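Local coordinates for protein cellulase (Bacillus sp. BG-CS10, PDB 5E09) that probably hydrolyses internal beta-1,4-glucosidic bonds of cellulose, using a family 5 glycoside hydrolase barrel followed by carbohydrate-binding modules, at residues A[414-419]-A[424-429]. Residues are numbered along the deposited sequence; the frame is centred on the assembly and turned at random.
Sequences VITAQF and DWHFQL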
loop_
_atom_site.group_PDB
_atom_site.type_symbol
_atom_site.label_atom_id
_atom_site.label_comp_id
_atom_site.label_asym_id
_atom_site.label_seq_id
_atom_site.Cartn_x
_atom_site.Cartn_y
_atom_site.Cartn_z
ATOM N N VAL A 414 10.810 -24.712 -2.600
ATOM C CA VAL A 414 10.008 -23.746 -3.348
ATOM C C VAL A 414 9.740 -24.273 -4.756
ATOM O O VAL A 414 10.668 -24.492 -5.536
ATOM C CB VAL A 414 10.702 -22.371 -3.427
ATOM C CG1 VAL A 414 9.940 -21.449 -4.354
ATOM C CG2 VAL A 414 10.836 -21.770 -2.023
ATOM N N ILE A 415 8.468 -24.512 -5.055
ATOM C CA ILE A 415 8.064 -24.990 -6.369
ATOM C C ILE A 415 7.586 -23.825 -7.217
ATOM O O ILE A 415 6.591 -23.176 -6.895
ATOM C CB ILE A 415 6.947 -26.043 -6.273
ATOM C CG1 ILE A 415 7.359 -27.173 -5.325
ATOM C CG2 ILE A 415 6.599 -26.580 -7.658
ATOM C CD1 ILE A 415 6.250 -28.161 -5.032
ATOM N N THR A 416 8.301 -23.572 -8.307
ATOM C CA THR A 416 8.032 -22.445 -9.189
ATOM C C THR A 416 7.168 -22.844 -10.385
ATOM O O THR A 416 7.584 -23.641 -11.224
ATOM C CB THR A 416 9.349 -21.831 -9.709
ATOM O OG1 THR A 416 10.188 -21.475 -8.599
ATOM C CG2 THR A 416 9.071 -20.602 -10.569
ATOM N N ALA A 417 5.963 -22.292 -10.456
ATOM C CA ALA A 417 5.084 -22.502 -11.596
ATOM C C ALA A 417 5.356 -21.460 -12.666
ATOM O O ALA A 417 5.391 -20.251 -12.389
ATOM C CB ALA A 417 3.621 -22.465 -11.172
ATOM N N GLN A 418 5.554 -21.950 -13.885
ATOM C CA GLN A 418 5.888 -21.126 -15.034
ATOM C C GLN A 418 4.732 -21.105 -16.016
ATOM O O GLN A 418 4.036 -22.103 -16.194
ATOM C CB GLN A 418 7.147 -21.649 -15.717
ATOM C CG GLN A 418 8.306 -21.891 -14.771
ATOM C CD GLN A 418 9.461 -22.621 -15.438
ATOM O OE1 GLN A 418 9.280 -23.686 -16.038
ATOM N NE2 GLN A 418 10.656 -22.047 -15.340
ATOM N N PHE A 419 4.536 -19.964 -16.658
ATOM C CA PHE A 419 3.376 -19.762 -17.511
ATOM C C PHE A 419 3.792 -19.151 -18.840
ATOM O O PHE A 419 4.872 -18.568 -18.949
ATOM C CB PHE A 419 2.342 -18.873 -16.803
ATOM C CG PHE A 419 1.839 -19.453 -15.510
ATOM C CD1 PHE A 419 2.486 -19.183 -14.316
ATOM C CD2 PHE A 419 0.737 -20.294 -15.496
ATOM C CE1 PHE A 419 2.030 -19.735 -13.129
ATOM C CE2 PHE A 419 0.285 -20.853 -14.311
ATOM C CZ PHE A 419 0.928 -20.572 -13.130
ATOM N N ASP A 424 6.151 -15.733 -12.692
ATOM C CA ASP A 424 6.129 -17.067 -12.119
ATOM C C ASP A 424 5.460 -17.032 -10.755
ATOM O O ASP A 424 5.573 -16.041 -10.032
ATOM C CB ASP A 424 7.544 -17.630 -11.998
ATOM C CG ASP A 424 8.152 -17.968 -13.345
ATOM O OD1 ASP A 424 7.386 -18.141 -14.317
ATOM O OD2 ASP A 424 9.394 -18.061 -13.428
ATOM N N TRP A 425 4.762 -18.112 -10.406
ATOM C CA TRP A 425 4.129 -18.188 -9.098
ATOM C C TRP A 425 4.933 -19.125 -8.211
ATOM O O TRP A 425 5.284 -20.221 -8.631
ATOM C CB TRP A 425 2.676 -18.658 -9.220
ATOM C CG TRP A 425 1.930 -18.676 -7.913
ATOM C CD1 TRP A 425 1.750 -19.751 -7.087
ATOM C CD2 TRP A 425 1.263 -17.573 -7.285
ATOM N NE1 TRP A 425 1.012 -19.384 -5.988
ATOM C CE2 TRP A 425 0.702 -18.047 -6.083
ATOM C CE3 TRP A 425 1.084 -16.224 -7.622
ATOM C CZ2 TRP A 425 -0.026 -17.226 -5.211
ATOM C CZ3 TRP A 425 0.362 -15.405 -6.755
ATOM C CH2 TRP A 425 -0.180 -15.911 -5.566
ATOM N N HIS A 426 5.235 -18.702 -6.988
ATOM C CA HIS A 426 6.105 -19.494 -6.127
ATOM C C HIS A 426 5.369 -20.129 -4.962
ATOM O O HIS A 426 4.967 -19.449 -4.023
ATOM C CB HIS A 426 7.254 -18.636 -5.598
ATOM C CG HIS A 426 8.084 -18.024 -6.680
ATOM N ND1 HIS A 426 7.711 -16.874 -7.340
ATOM C CD2 HIS A 426 9.249 -18.421 -7.242
ATOM C CE1 HIS A 426 8.620 -16.580 -8.252
ATOM N NE2 HIS A 426 9.563 -17.503 -8.214
ATOM N N PHE A 427 5.207 -21.444 -5.024
ATOM C CA PHE A 427 4.670 -22.200 -3.901
ATOM C C PHE A 427 5.741 -22.470 -2.857
ATOM O O PHE A 427 6.808 -23.001 -3.174
ATOM C CB PHE A 427 4.079 -23.529 -4.371
ATOM C CG PHE A 427 2.905 -23.378 -5.290
ATOM C CD1 PHE A 427 1.680 -22.947 -4.803
ATOM C CD2 PHE A 427 3.021 -23.677 -6.632
ATOM C CE1 PHE A 427 0.590 -22.811 -5.647
ATOM C CE2 PHE A 427 1.936 -23.547 -7.485
ATOM C CZ PHE A 427 0.722 -23.111 -6.991
ATOM N N GLN A 428 5.450 -22.107 -1.613
ATOM C CA GLN A 428 6.285 -22.495 -0.486
ATOM C C GLN A 428 5.798 -23.847 0.033
ATOM O O GLN A 428 4.647 -23.980 0.449
ATOM C CB GLN A 428 6.234 -21.437 0.626
ATOM C CG GLN A 428 6.357 -19.995 0.133
ATOM C CD GLN A 428 7.762 -19.637 -0.325
ATOM O OE1 GLN A 428 8.740 -19.875 0.384
ATOM N NE2 GLN A 428 7.866 -19.050 -1.512
ATOM N N LEU A 429 6.662 -24.854 -0.010
ATOM C CA LEU A 429 6.308 -26.184 0.479
ATOM C C LEU A 429 6.574 -26.267 1.982
ATOM O O LEU A 429 7.714 -26.458 2.414
ATOM C CB LEU A 429 7.088 -27.259 -0.282
ATOM C CG LEU A 429 6.878 -28.731 0.082
ATOM C CD1 LEU A 429 5.401 -29.090 0.127
ATOM C CD2 LEU A 429 7.608 -29.616 -0.917
#
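Ile415 and Phe427 face each other as a hydrogen-bonded antiparallel pair: Ile415 N donates a hydrogen bond to Phe427 O at 2.9 Å, and Phe427 N donates one back to Ile415 O. Two residues along, Ala417 and Trp425 repeat the exchange, with Ala417 N to Trp425 O the shorter bond at 2.8 Å. Between these rungs sits the non-hydrogen-bonded pair Thr416 and His426, whose side chains run alongside one another. Thr416 OG1 lies obliquely to the imidazole, 3.5 Å from His426 CD2, while its methyl CG2, anti to the backbone N, reaches diagonally to Asp424 CB at 3.6 Å. Asp424 CG is anti to its own carbonyl carbon (chi1 -71°), which lays the carboxylate alongside Gln418, OD1 3.4 Å from Gln418 CA. With an alanine in place of Asp424, CB would remain beside Thr416 CG2 but the carboxylate would be gone, which is likely to open a gap beside Gln418 at this end of the hairpin. On the other face the side chains are buried and mostly apolar. Ala417 CB touches Phe427 CE2 at 4.2 Å, and the edge of the Phe419 ring meets Trp425 CB. Trp425 CD1 in turn rests 3.5 Å above one face of the Phe427 ring, toward its rim. Together the two segments form a beta hairpin within the X2 carbohydrate-binding domain. Strand 370-375 flanks it beside 410-419, with Leu373 against Ile415 and Ala417; strand 347-351 runs parallel to 425-432 on the other side, bringing Ile348 onto Phe427, and strand 342-343 packs against Trp425, whose NE1 makes a weak hydrogen bond to Ser345 O.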